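Local atomic coordinates of purine catabolism protein pucG (Bacillus subtilis, PDB entry 3ISL), a protein that catalyses the pyridoxal phosphate-dependent transamination between (S)-ureidoglycine and glyoxylate, yielding oxalurate and glycine in purine catabolism. Residues A[57-62]-A[208-213]; A[63-68]-A[249-254]; A[126-131]-A[156-161]; A[168-173]-A[189-194]. All coordinates share one frame; numbering follows the deposited sequence.

How the contacts relate
Contacts 1, 2 and 4 all reach the mixed seven-stranded sheet of this class-V aminotransferase, where strands 63-68, 206-211, 191-193 and 168-172 lie side by side in that order. The centres of contacts 1 and 4 are about 9 Å apart, and those of contacts 1 and 2 about 12 Å. Contact 3 lies farther out, about 15 Å from contact 4 and 28 Å from contact 2, centre to centre, and joins two helices. It meets contact 4 where Ile158 and Gly159 pack on Phe169. Along the chain, the segments of contacts 1 and 2 alternate, and contacts 3 and 4 follow one another between them. The sheet thus ties distant chain segments together beside the cofactor.

Contact 1 of 4, residues A[57-62]-A[208-213]; sequences FQTKNR and PITYNE
Phe57 lays one face of its ring against CG2 of Thr210. This methyl sits 3.8 Å from the ring centroid and 20° off the ring normal, a CH-pi contact displaced toward the rim. The two side chains meet tip to tip. Pro208 is at the other end of the ring: its carbonyl O lies near the ring plane, 3.6 Å from Phe57 CZ, and its CB touches Phe57 CE2.

The other branch of Thr210 is polar. Its OG1 is anti to the backbone N (chi1 -168°), and it accepts a nearly straight hydrogen bond of 3.2 Å from Asn61 ND2. The N-H...O angle is 167°, and OG1 lies in the amide plane. The same hydroxyl is hydrogen-bonded to Trp63 O, so this buried group has a partner in the adjoining strand as well. The Asn61 amide lies close against the backbone of Tyr211, and its OD1 comes within 3.3 Å of Asn212 CB. Thr59 OG1 accepts from Asn61 N at 3.0 Å, forming an ST turn, and is also hydrogen-bonded to Asp185.

Asn212 OD1 accepts from Val215 N as the N-cap of helix 213-220, and its ND2 is bonded to Asp190. A Schellman motif at Gln58 ends helix 40-56. The loop from there to strand 63-68 packs over strand 206-211, which lies between its antiparallel neighbours 63-68 and 191-193 in the mixed sheet of the large domain.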
# COMPACT_ATOMS: atom_id res chain seq x y z
N PHE A 57 -13.99 -13.44 7.63
CA PHE A 57 -13.35 -14.69 7.20
C PHE A 57 -13.95 -15.96 7.78
O PHE A 57 -13.52 -17.07 7.42
CB PHE A 57 -11.84 -14.69 7.50
CG PHE A 57 -11.00 -13.89 6.52
CD1 PHE A 57 -10.74 -14.38 5.21
CD2 PHE A 57 -10.38 -12.70 6.94
CE1 PHE A 57 -9.92 -13.65 4.33
CE2 PHE A 57 -9.56 -11.97 6.07
CZ PHE A 57 -9.31 -12.44 4.79
N GLN A 58 -14.95 -15.79 8.65
CA GLN A 58 -15.60 -16.86 9.41
C GLN A 58 -14.58 -17.65 10.14
O GLN A 58 -14.44 -18.90 9.92
CB GLN A 58 -16.54 -17.73 8.52
CG GLN A 58 -17.58 -16.84 7.77
CD GLN A 58 -18.65 -17.64 6.97
OE1 GLN A 58 -18.96 -17.32 5.82
NE2 GLN A 58 -19.21 -18.66 7.59
N THR A 59 -13.84 -16.93 11.04
CA THR A 59 -12.79 -17.57 11.81
C THR A 59 -12.66 -17.05 13.24
O THR A 59 -13.02 -15.90 13.55
CB THR A 59 -11.42 -17.41 11.12
OG1 THR A 59 -10.46 -18.18 11.83
CG2 THR A 59 -10.92 -15.91 11.11
N LYS A 60 -12.13 -17.90 14.11
CA LYS A 60 -11.80 -17.50 15.46
C LYS A 60 -10.34 -17.07 15.61
O LYS A 60 -9.90 -16.76 16.74
CB LYS A 60 -12.10 -18.65 16.44
CG LYS A 60 -13.58 -19.02 16.46
CD LYS A 60 -14.48 -17.81 16.79
CE LYS A 60 -15.98 -18.24 16.71
NZ LYS A 60 -16.82 -17.19 16.06
N ASN A 61 -9.59 -17.12 14.51
CA ASN A 61 -8.13 -16.89 14.57
C ASN A 61 -7.81 -15.58 15.31
O ASN A 61 -8.43 -14.53 15.00
CB ASN A 61 -7.54 -16.71 13.16
CG ASN A 61 -7.40 -18.00 12.39
OD1 ASN A 61 -7.35 -19.07 12.97
ND2 ASN A 61 -7.32 -17.89 11.04
N ARG A 62 -6.85 -15.62 16.22
CA ARG A 62 -6.27 -14.41 16.81
C ARG A 62 -5.72 -13.51 15.73
O ARG A 62 -5.82 -12.27 15.84
CB ARG A 62 -5.17 -14.76 17.84
CG ARG A 62 -4.84 -13.57 18.84
CD ARG A 62 -3.99 -13.99 20.11
NE ARG A 62 -4.69 -14.97 20.99
CZ ARG A 62 -4.43 -16.28 21.02
NH1 ARG A 62 -3.47 -16.81 20.23
NH2 ARG A 62 -5.12 -17.08 21.83
N PRO A 208 -6.31 -7.66 3.53
CA PRO A 208 -6.69 -8.34 4.80
C PRO A 208 -6.22 -9.80 4.78
O PRO A 208 -6.46 -10.52 3.80
CB PRO A 208 -8.23 -8.33 4.79
CG PRO A 208 -8.64 -7.43 3.71
CD PRO A 208 -7.47 -7.28 2.72
N ILE A 209 -5.60 -10.21 5.87
CA ILE A 209 -5.10 -11.58 5.98
C ILE A 209 -5.59 -12.17 7.24
O ILE A 209 -5.88 -11.45 8.18
CB ILE A 209 -3.54 -11.70 5.92
CG1 ILE A 209 -2.90 -11.01 7.11
CG2 ILE A 209 -2.99 -11.11 4.63
CD1 ILE A 209 -1.31 -11.18 7.16
N THR A 210 -5.68 -13.49 7.27
CA THR A 210 -5.89 -14.18 8.49
C THR A 210 -5.11 -15.49 8.48
O THR A 210 -4.91 -16.14 7.42
CB THR A 210 -7.44 -14.45 8.76
OG1 THR A 210 -7.64 -14.90 10.10
CG2 THR A 210 -8.03 -15.43 7.80
N TYR A 211 -4.72 -15.92 9.68
CA TYR A 211 -4.08 -17.21 9.83
C TYR A 211 -4.15 -17.72 11.28
O TYR A 211 -4.42 -16.94 12.18
CB TYR A 211 -2.65 -17.14 9.33
CG TYR A 211 -1.79 -16.12 10.02
CD1 TYR A 211 -1.13 -16.42 11.24
CD2 TYR A 211 -1.60 -14.87 9.46
CE1 TYR A 211 -0.27 -15.45 11.85
CE2 TYR A 211 -0.78 -13.93 10.06
CZ TYR A 211 -0.15 -14.21 11.25
OH TYR A 211 0.63 -13.24 11.78
N ASN A 212 -3.94 -19.03 11.44
CA ASN A 212 -4.07 -19.77 12.72
C ASN A 212 -2.74 -19.97 13.41
O ASN A 212 -1.72 -19.43 12.98
CB ASN A 212 -4.82 -21.13 12.53
CG ASN A 212 -4.11 -22.12 11.56
OD1 ASN A 212 -2.96 -21.94 11.18
ND2 ASN A 212 -4.81 -23.17 11.17
N GLU A 213 -2.76 -20.75 14.50
CA GLU A 213 -1.61 -21.02 15.38
C GLU A 213 -0.59 -21.94 14.66
O GLU A 213 0.62 -21.77 14.83
CB GLU A 213 -2.10 -21.60 16.72
CG GLU A 213 -1.14 -22.59 17.43
CD GLU A 213 -1.54 -23.03 18.91
OE1 GLU A 213 -0.67 -22.92 19.81
OE2 GLU A 213 -2.70 -23.50 19.16

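Contact 2 of 4, residues A[63-68]-A[249-254]; sequences WAYPID and FDLSQL
Strand 63-68 runs past the first turn of helix 251-257, and the nearest CA pair, Ile67 and Leu254, is 8.0 Å apart. The space between the backbones is spanned by side chains, with no hydrogen bond across. Asp250 is the N-cap: its OD2 takes a weak bond from Ser252 N, while its OD1 accepts from Gln253 NE2 at 2.9 Å, above the carboxylate plane.

Tyr65 and Ile67 both point toward the helix. With CG of the tyrosine between its backbone N and carbonyl carbon (chi1 59°), the ring is directed at the helix, and CE2 lies 4.1 Å from Leu254 CB. Tyr65 OH comes nearest to Leu251 O, at 3.6 Å, and Leu254 O lies over one face of the ring. The polar partner of the hydroxyl is Tyr211 OH on the next strand.

Helix 251-257 packs on the sheet face that carries Tyr65 and Ile67, at the edge strand of the large domain's sheet within this chain. Ile67 CD1 approaches the Phe249 ring obliquely, 4.0 Å from CE1, and the two side chains cross at about a right angle. Ile67 CG2 lies 4.1 Å from Leu251 CD2 and 4.2 Å from Leu254 CD1.

Helix 71-82 also packs against Phe249 and Leu251. The Phe249 ring stacks on Phe249 of the second subunit, and Asp250 forms a salt bridge with Arg107 of that subunit.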
# COMPACT_ATOMS: atom_id res chain seq x y z
N TRP A 63 -5.14 -14.10 14.68
CA TRP A 63 -4.45 -13.29 13.66
C TRP A 63 -5.40 -12.98 12.45
O TRP A 63 -5.71 -13.88 11.63
CB TRP A 63 -3.11 -13.95 13.27
CG TRP A 63 -2.18 -14.21 14.50
CD1 TRP A 63 -1.29 -13.33 15.04
CD2 TRP A 63 -2.16 -15.37 15.38
NE1 TRP A 63 -0.69 -13.87 16.18
CE2 TRP A 63 -1.22 -15.11 16.41
CE3 TRP A 63 -2.87 -16.61 15.40
CZ2 TRP A 63 -0.92 -16.07 17.46
CZ3 TRP A 63 -2.58 -17.57 16.46
CH2 TRP A 63 -1.62 -17.28 17.46
N ALA A 64 -5.89 -11.73 12.39
CA ALA A 64 -6.67 -11.22 11.26
C ALA A 64 -6.51 -9.70 11.23
O ALA A 64 -6.97 -9.03 12.12
CB ALA A 64 -8.13 -11.62 11.38
N TYR A 65 -5.86 -9.18 10.21
CA TYR A 65 -5.39 -7.79 10.18
C TYR A 65 -4.94 -7.51 8.80
O TYR A 65 -4.60 -8.44 8.08
CB TYR A 65 -4.28 -7.53 11.23
CG TYR A 65 -3.00 -8.38 11.09
CD1 TYR A 65 -2.82 -9.55 11.85
CD2 TYR A 65 -1.98 -8.00 10.23
CE1 TYR A 65 -1.62 -10.32 11.74
CE2 TYR A 65 -0.80 -8.76 10.10
CZ TYR A 65 -0.65 -9.91 10.85
OH TYR A 65 0.52 -10.61 10.70
N PRO A 66 -4.99 -6.24 8.36
CA PRO A 66 -4.57 -5.99 6.98
C PRO A 66 -3.05 -5.74 6.84
O PRO A 66 -2.41 -5.32 7.76
CB PRO A 66 -5.31 -4.69 6.62
CG PRO A 66 -5.53 -4.03 7.88
CD PRO A 66 -5.59 -5.06 8.99
N ILE A 67 -2.50 -5.99 5.68
CA ILE A 67 -1.16 -5.50 5.43
C ILE A 67 -1.29 -4.40 4.34
O ILE A 67 -2.28 -4.37 3.56
CB ILE A 67 -0.11 -6.64 5.02
CG1 ILE A 67 -0.40 -7.17 3.65
CG2 ILE A 67 0.03 -7.83 6.01
CD1 ILE A 67 0.66 -6.63 2.64
N ASP A 68 -0.29 -3.54 4.26
CA ASP A 68 -0.45 -2.33 3.48
C ASP A 68 0.19 -2.71 2.17
O ASP A 68 1.39 -2.90 2.10
CB ASP A 68 0.27 -1.16 4.19
CG ASP A 68 -0.44 -0.70 5.45
OD1 ASP A 68 0.08 0.20 6.15
OD2 ASP A 68 -1.51 -1.30 5.77
N PHE A 249 7.28 -7.30 4.39
CA PHE A 249 6.33 -8.45 4.48
C PHE A 249 6.60 -9.44 5.64
O PHE A 249 6.12 -10.58 5.62
CB PHE A 249 6.25 -9.18 3.11
CG PHE A 249 5.79 -8.29 1.96
CD1 PHE A 249 4.74 -7.36 2.13
CD2 PHE A 249 6.40 -8.38 0.71
CE1 PHE A 249 4.32 -6.53 1.08
CE2 PHE A 249 5.99 -7.56 -0.36
CZ PHE A 249 4.96 -6.62 -0.17
N ASP A 250 7.39 -9.01 6.65
CA ASP A 250 7.74 -9.88 7.80
C ASP A 250 6.55 -9.98 8.81
O ASP A 250 6.40 -9.11 9.70
CB ASP A 250 9.04 -9.37 8.48
CG ASP A 250 9.58 -10.35 9.60
OD1 ASP A 250 10.77 -10.17 10.02
OD2 ASP A 250 8.82 -11.29 10.02
N LEU A 251 5.70 -11.00 8.66
CA LEU A 251 4.48 -11.13 9.51
C LEU A 251 4.79 -11.21 11.01
O LEU A 251 3.94 -10.91 11.84
CB LEU A 251 3.59 -12.33 9.08
CG LEU A 251 3.07 -12.31 7.65
CD1 LEU A 251 2.09 -13.44 7.43
CD2 LEU A 251 2.41 -10.96 7.24
N SER A 252 6.00 -11.67 11.33
CA SER A 252 6.51 -11.77 12.71
C SER A 252 6.69 -10.40 13.37
O SER A 252 6.52 -10.27 14.59
CB SER A 252 7.87 -12.46 12.74
OG SER A 252 8.20 -12.71 14.07
N GLN A 253 7.09 -9.41 12.57
CA GLN A 253 7.13 -8.02 12.99
C GLN A 253 5.75 -7.42 12.87
O GLN A 253 5.35 -6.64 13.75
CB GLN A 253 8.12 -7.22 12.16
CG GLN A 253 9.55 -7.78 12.23
CD GLN A 253 10.53 -6.90 11.53
OE1 GLN A 253 10.89 -5.83 12.04
NE2 GLN A 253 11.02 -7.35 10.37
N LEU A 254 5.01 -7.77 11.81
CA LEU A 254 3.63 -7.28 11.64
C LEU A 254 2.66 -7.74 12.76
O LEU A 254 1.70 -7.01 13.11
CB LEU A 254 3.09 -7.57 10.24
CG LEU A 254 3.71 -6.52 9.32
CD1 LEU A 254 3.71 -6.92 7.86
CD2 LEU A 254 3.01 -5.17 9.54

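Contact 3 of 4, residues A[126-131]-A[156-161]; sequences EDIIRE and KAIGEA
Ala157 meets Ile129 on the more exposed side of the interface. CD1 of the isoleucine lies 4.0 Å from the alanine CB and 3.6 Å from Ala157 O, so the methyl rests on the backbone of helix 156-164 as well as on the side chain.

Ile158 comes next and faces Ile128. Their CD1 methyls touch at 3.6 Å, and the side chains cross obliquely. In Ile158, CG1 is anti to the carbonyl carbon (chi1 -71°), and CD1 carries on from it toward the other helix. Ile128 CG2 closes the same contact, 4.1 Å from Ile158 CG1. This isoleucine pair is buried, and Met142 of strand 139-143 packs against both members.

Glu160 forms a salt bridge within its own helix, OE2 to Lys156 NZ at 3.1 Å. The ammonium meets that oxygen from above the carboxylate plane.

One turn beyond Ala157, Ala161 points its CB at the flank of Ile129. That methyl lies 3.7 Å from Ile129 CG1 and 3.8 Å from Ile129 CG2, so both branches of the isoleucine rest on it. Ile129 therefore spans one turn of the neighbouring helix, with Ala157 at its CD1 and Ala161 at its CG1 and CG2.

The two helix axes are nearly parallel, at 15°, and 9.4 Å apart at closest approach. Two near-parallel helices packed side by side against parallel strands are characteristic of the three-layer alpha/beta/alpha fold of the large domain in PLP-dependent transferases of fold type I.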
# COMPACT_ATOMS: atom_id res chain seq x y z
N GLU A 126 -10.08 -35.10 -5.30
CA GLU A 126 -9.39 -36.39 -5.11
C GLU A 126 -8.03 -36.45 -5.80
O GLU A 126 -7.08 -37.05 -5.23
CB GLU A 126 -10.26 -37.60 -5.55
CG GLU A 126 -11.47 -37.88 -4.63
CD GLU A 126 -12.26 -39.12 -5.04
OE1 GLU A 126 -11.67 -40.22 -5.22
OE2 GLU A 126 -13.50 -38.99 -5.19
N ASP A 127 -7.92 -35.88 -7.01
CA ASP A 127 -6.55 -35.72 -7.65
C ASP A 127 -5.58 -34.85 -6.86
O ASP A 127 -4.40 -35.22 -6.67
CB ASP A 127 -6.64 -35.27 -9.11
CG ASP A 127 -7.48 -36.27 -9.96
OD1 ASP A 127 -7.35 -37.47 -9.74
OD2 ASP A 127 -8.30 -35.88 -10.79
N ILE A 128 -6.07 -33.75 -6.32
CA ILE A 128 -5.20 -32.89 -5.49
C ILE A 128 -4.73 -33.63 -4.20
O ILE A 128 -3.51 -33.65 -3.83
CB ILE A 128 -5.90 -31.52 -5.19
CG1 ILE A 128 -6.16 -30.79 -6.53
CG2 ILE A 128 -5.03 -30.65 -4.19
CD1 ILE A 128 -6.87 -29.46 -6.46
N ILE A 129 -5.71 -34.20 -3.50
CA ILE A 129 -5.48 -34.91 -2.24
C ILE A 129 -4.45 -36.07 -2.49
O ILE A 129 -3.49 -36.23 -1.73
CB ILE A 129 -6.81 -35.37 -1.67
CG1 ILE A 129 -7.64 -34.14 -1.24
CG2 ILE A 129 -6.60 -36.45 -0.59
CD1 ILE A 129 -9.12 -34.50 -1.03
N ARG A 130 -4.58 -36.78 -3.59
CA ARG A 130 -3.54 -37.78 -3.96
C ARG A 130 -2.09 -37.16 -4.10
O ARG A 130 -1.11 -37.78 -3.63
CB ARG A 130 -3.98 -38.51 -5.21
CG ARG A 130 -3.07 -39.59 -5.70
CD ARG A 130 -3.61 -40.94 -5.24
NE ARG A 130 -3.16 -41.98 -6.15
CZ ARG A 130 -2.41 -43.01 -5.80
NH1 ARG A 130 -2.03 -43.17 -4.52
NH2 ARG A 130 -2.08 -43.88 -6.73
N GLU A 131 -1.97 -35.98 -4.71
CA GLU A 131 -0.66 -35.30 -4.79
C GLU A 131 -0.16 -34.83 -3.48
O GLU A 131 1.05 -34.85 -3.25
CB GLU A 131 -0.65 -34.11 -5.76
CG GLU A 131 -0.89 -34.62 -7.15
CD GLU A 131 0.30 -35.39 -7.72
OE1 GLU A 131 1.44 -34.94 -7.55
OE2 GLU A 131 0.06 -36.40 -8.38
N LYS A 156 -13.00 -27.48 0.81
CA LYS A 156 -13.10 -28.16 2.10
C LYS A 156 -12.31 -29.50 2.09
O LYS A 156 -11.57 -29.82 3.04
CB LYS A 156 -14.59 -28.43 2.48
CG LYS A 156 -14.90 -29.15 3.86
CD LYS A 156 -16.47 -29.03 4.15
CE LYS A 156 -17.01 -29.77 5.41
NZ LYS A 156 -16.03 -29.51 6.48
N ALA A 157 -12.54 -30.30 1.05
CA ALA A 157 -11.91 -31.65 1.02
C ALA A 157 -10.36 -31.48 1.00
O ALA A 157 -9.60 -32.23 1.67
CB ALA A 157 -12.46 -32.49 -0.18
N ILE A 158 -9.92 -30.42 0.34
CA ILE A 158 -8.49 -30.15 0.21
C ILE A 158 -7.89 -29.70 1.57
O ILE A 158 -6.90 -30.23 2.00
CB ILE A 158 -8.23 -29.12 -0.91
CG1 ILE A 158 -8.50 -29.80 -2.25
CG2 ILE A 158 -6.71 -28.59 -0.84
CD1 ILE A 158 -8.69 -28.81 -3.42
N GLY A 159 -8.54 -28.77 2.23
CA GLY A 159 -8.11 -28.36 3.57
C GLY A 159 -8.12 -29.49 4.59
O GLY A 159 -7.17 -29.63 5.36
N GLU A 160 -9.14 -30.33 4.57
CA GLU A 160 -9.14 -31.53 5.41
C GLU A 160 -7.96 -32.45 5.18
O GLU A 160 -7.37 -32.95 6.17
CB GLU A 160 -10.47 -32.29 5.29
CG GLU A 160 -11.40 -31.60 6.30
CD GLU A 160 -12.85 -31.85 6.09
OE1 GLU A 160 -13.25 -32.44 5.06
OE2 GLU A 160 -13.61 -31.42 7.00
N ALA A 161 -7.55 -32.62 3.93
CA ALA A 161 -6.39 -33.49 3.67
C ALA A 161 -5.11 -32.76 4.17
O ALA A 161 -4.21 -33.42 4.65
CB ALA A 161 -6.28 -33.85 2.17

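Contact 4 of 4, residues A[168-173]-A[189-194]; sequences LFIVDA and IDAAIG. With PLP (pyridoxal-5'-phosphate), chain C.
Ile189 CG1 approaches the Phe169 ring obliquely, 3.9 Å from Phe169 CD2, while Val171 CG2 of the same strand as the ring lies over one face, 3.6 Å above the plane and toward the rim. With the phenylalanine CG anti to its backbone N (chi1 -176°), the ring lies beside Ile189. Val171 CG2 also meets Ile189 CD1, so the three side chains pack together. Ile170, Ala191 and Ile193 pack on the opposite face of the sheet.

The Asp190 carboxylate uses the anti lone pair of OD2 to accept a short, straight bond of 2.6 Å from Phe169 N. It also forms salt bridges with Arg163 and Arg214, which probably stabilise its negative charge. Phe169 O accepts from both Asp190 N and Ala191 N. Parallel pairing then continues, with Val171 N bonded to Ala191 O at 2.8 Å, Ile193 N to Val171 O, and Ala173 N to Ile193 O.

At the end of strand 168-172, Asp172 OD2 lies 2.8 Å from N1 of the cofactor, while its OD1 is hydrogen-bonded to Val174 N. The carboxylate is thus positioned beside the pyridine nitrogen, where it probably helps to keep N1 protonated. An aspartate at this position by N1 is a hallmark of fold type I PLP enzymes.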
# COMPACT_ATOMS: atom_id res chain seq x y z
N LEU A 168 0.38 -26.74 5.43
CA LEU A 168 -0.32 -25.48 5.58
C LEU A 168 -1.12 -25.16 4.34
O LEU A 168 -0.57 -25.13 3.24
CB LEU A 168 0.66 -24.34 5.89
CG LEU A 168 1.64 -24.70 7.01
CD1 LEU A 168 2.74 -23.63 6.99
CD2 LEU A 168 0.86 -24.73 8.38
N PHE A 169 -2.42 -24.95 4.50
CA PHE A 169 -3.26 -24.68 3.34
C PHE A 169 -3.43 -23.16 3.25
O PHE A 169 -4.06 -22.58 4.13
CB PHE A 169 -4.61 -25.38 3.55
CG PHE A 169 -5.58 -25.27 2.40
CD1 PHE A 169 -5.14 -25.22 1.09
CD2 PHE A 169 -6.94 -25.37 2.64
CE1 PHE A 169 -6.01 -25.21 0.06
CE2 PHE A 169 -7.85 -25.38 1.61
CZ PHE A 169 -7.38 -25.31 0.30
N ILE A 170 -2.85 -22.53 2.23
CA ILE A 170 -2.82 -21.07 2.11
C ILE A 170 -3.62 -20.71 0.88
O ILE A 170 -3.31 -21.18 -0.20
CB ILE A 170 -1.36 -20.56 2.03
CG1 ILE A 170 -0.65 -20.89 3.38
CG2 ILE A 170 -1.28 -18.98 1.71
CD1 ILE A 170 0.76 -20.93 3.25
N VAL A 171 -4.65 -19.89 1.07
CA VAL A 171 -5.65 -19.68 0.05
C VAL A 171 -5.70 -18.22 -0.41
O VAL A 171 -5.73 -17.34 0.38
CB VAL A 171 -7.09 -20.18 0.53
CG1 VAL A 171 -8.17 -19.72 -0.47
CG2 VAL A 171 -7.13 -21.73 0.60
N ASP A 172 -5.67 -17.98 -1.72
CA ASP A 172 -5.89 -16.64 -2.21
C ASP A 172 -7.43 -16.53 -2.34
O ASP A 172 -8.01 -17.15 -3.26
CB ASP A 172 -5.11 -16.49 -3.54
CG ASP A 172 -5.63 -15.40 -4.47
OD1 ASP A 172 -6.68 -14.78 -4.25
OD2 ASP A 172 -5.00 -15.20 -5.49
N ALA A 173 -8.09 -15.82 -1.40
CA ALA A 173 -9.54 -15.57 -1.49
C ALA A 173 -9.80 -14.10 -1.95
O ALA A 173 -10.78 -13.49 -1.56
CB ALA A 173 -10.27 -15.90 -0.15
N ILE A 189 -8.71 -24.01 6.41
CA ILE A 189 -7.72 -23.11 5.81
C ILE A 189 -6.83 -22.56 6.91
O ILE A 189 -7.32 -22.04 7.96
CB ILE A 189 -8.44 -21.96 5.03
CG1 ILE A 189 -9.29 -22.55 3.90
CG2 ILE A 189 -7.45 -20.84 4.59
CD1 ILE A 189 -10.17 -21.43 3.11
N ASP A 190 -5.53 -22.69 6.68
CA ASP A 190 -4.54 -22.21 7.64
C ASP A 190 -4.20 -20.72 7.49
O ASP A 190 -3.92 -20.05 8.49
CB ASP A 190 -3.28 -23.08 7.55
CG ASP A 190 -3.55 -24.54 7.84
OD1 ASP A 190 -3.88 -24.83 9.02
OD2 ASP A 190 -3.42 -25.38 6.89
N ALA A 191 -4.15 -20.23 6.26
CA ALA A 191 -4.01 -18.83 6.01
C ALA A 191 -4.83 -18.46 4.81
O ALA A 191 -4.89 -19.24 3.80
CB ALA A 191 -2.48 -18.42 5.81
N ALA A 192 -5.49 -17.28 4.89
CA ALA A 192 -6.32 -16.78 3.77
C ALA A 192 -5.95 -15.32 3.57
O ALA A 192 -5.74 -14.62 4.52
CB ALA A 192 -7.82 -16.88 4.06
N ILE A 193 -5.91 -14.88 2.32
CA ILE A 193 -5.62 -13.50 2.08
C ILE A 193 -6.73 -12.99 1.23
O ILE A 193 -7.12 -13.59 0.21
CB ILE A 193 -4.29 -13.34 1.25
CG1 ILE A 193 -3.09 -14.04 1.94
CG2 ILE A 193 -4.09 -11.85 0.88
CD1 ILE A 193 -2.68 -15.49 1.32
N GLY A 194 -7.24 -11.83 1.63
CA GLY A 194 -8.26 -11.14 0.82
C GLY A 194 -7.71 -9.95 0.09
O GLY A 194 -6.53 -9.61 0.22
N1 PLP C . -5.52 -12.77 -6.80
C2 PLP C . -6.81 -12.94 -7.49
C2A PLP C . -7.56 -14.13 -7.51
C3 PLP C . -7.39 -11.90 -8.23
O3 PLP C . -8.60 -12.06 -8.87
C4 PLP C . -6.82 -10.66 -8.33
C4A PLP C . -7.55 -9.53 -9.16
C5 PLP C . -5.61 -10.44 -7.68
C6 PLP C . -4.94 -11.46 -6.93
C5A PLP C . -5.00 -9.09 -7.87
O4P PLP C . -4.72 -8.53 -6.67
P PLP C . -4.15 -7.07 -6.83
O1P PLP C . -4.26 -6.55 -8.26
O2P PLP C . -2.62 -7.28 -6.20
O3P PLP C . -4.95 -6.06 -5.74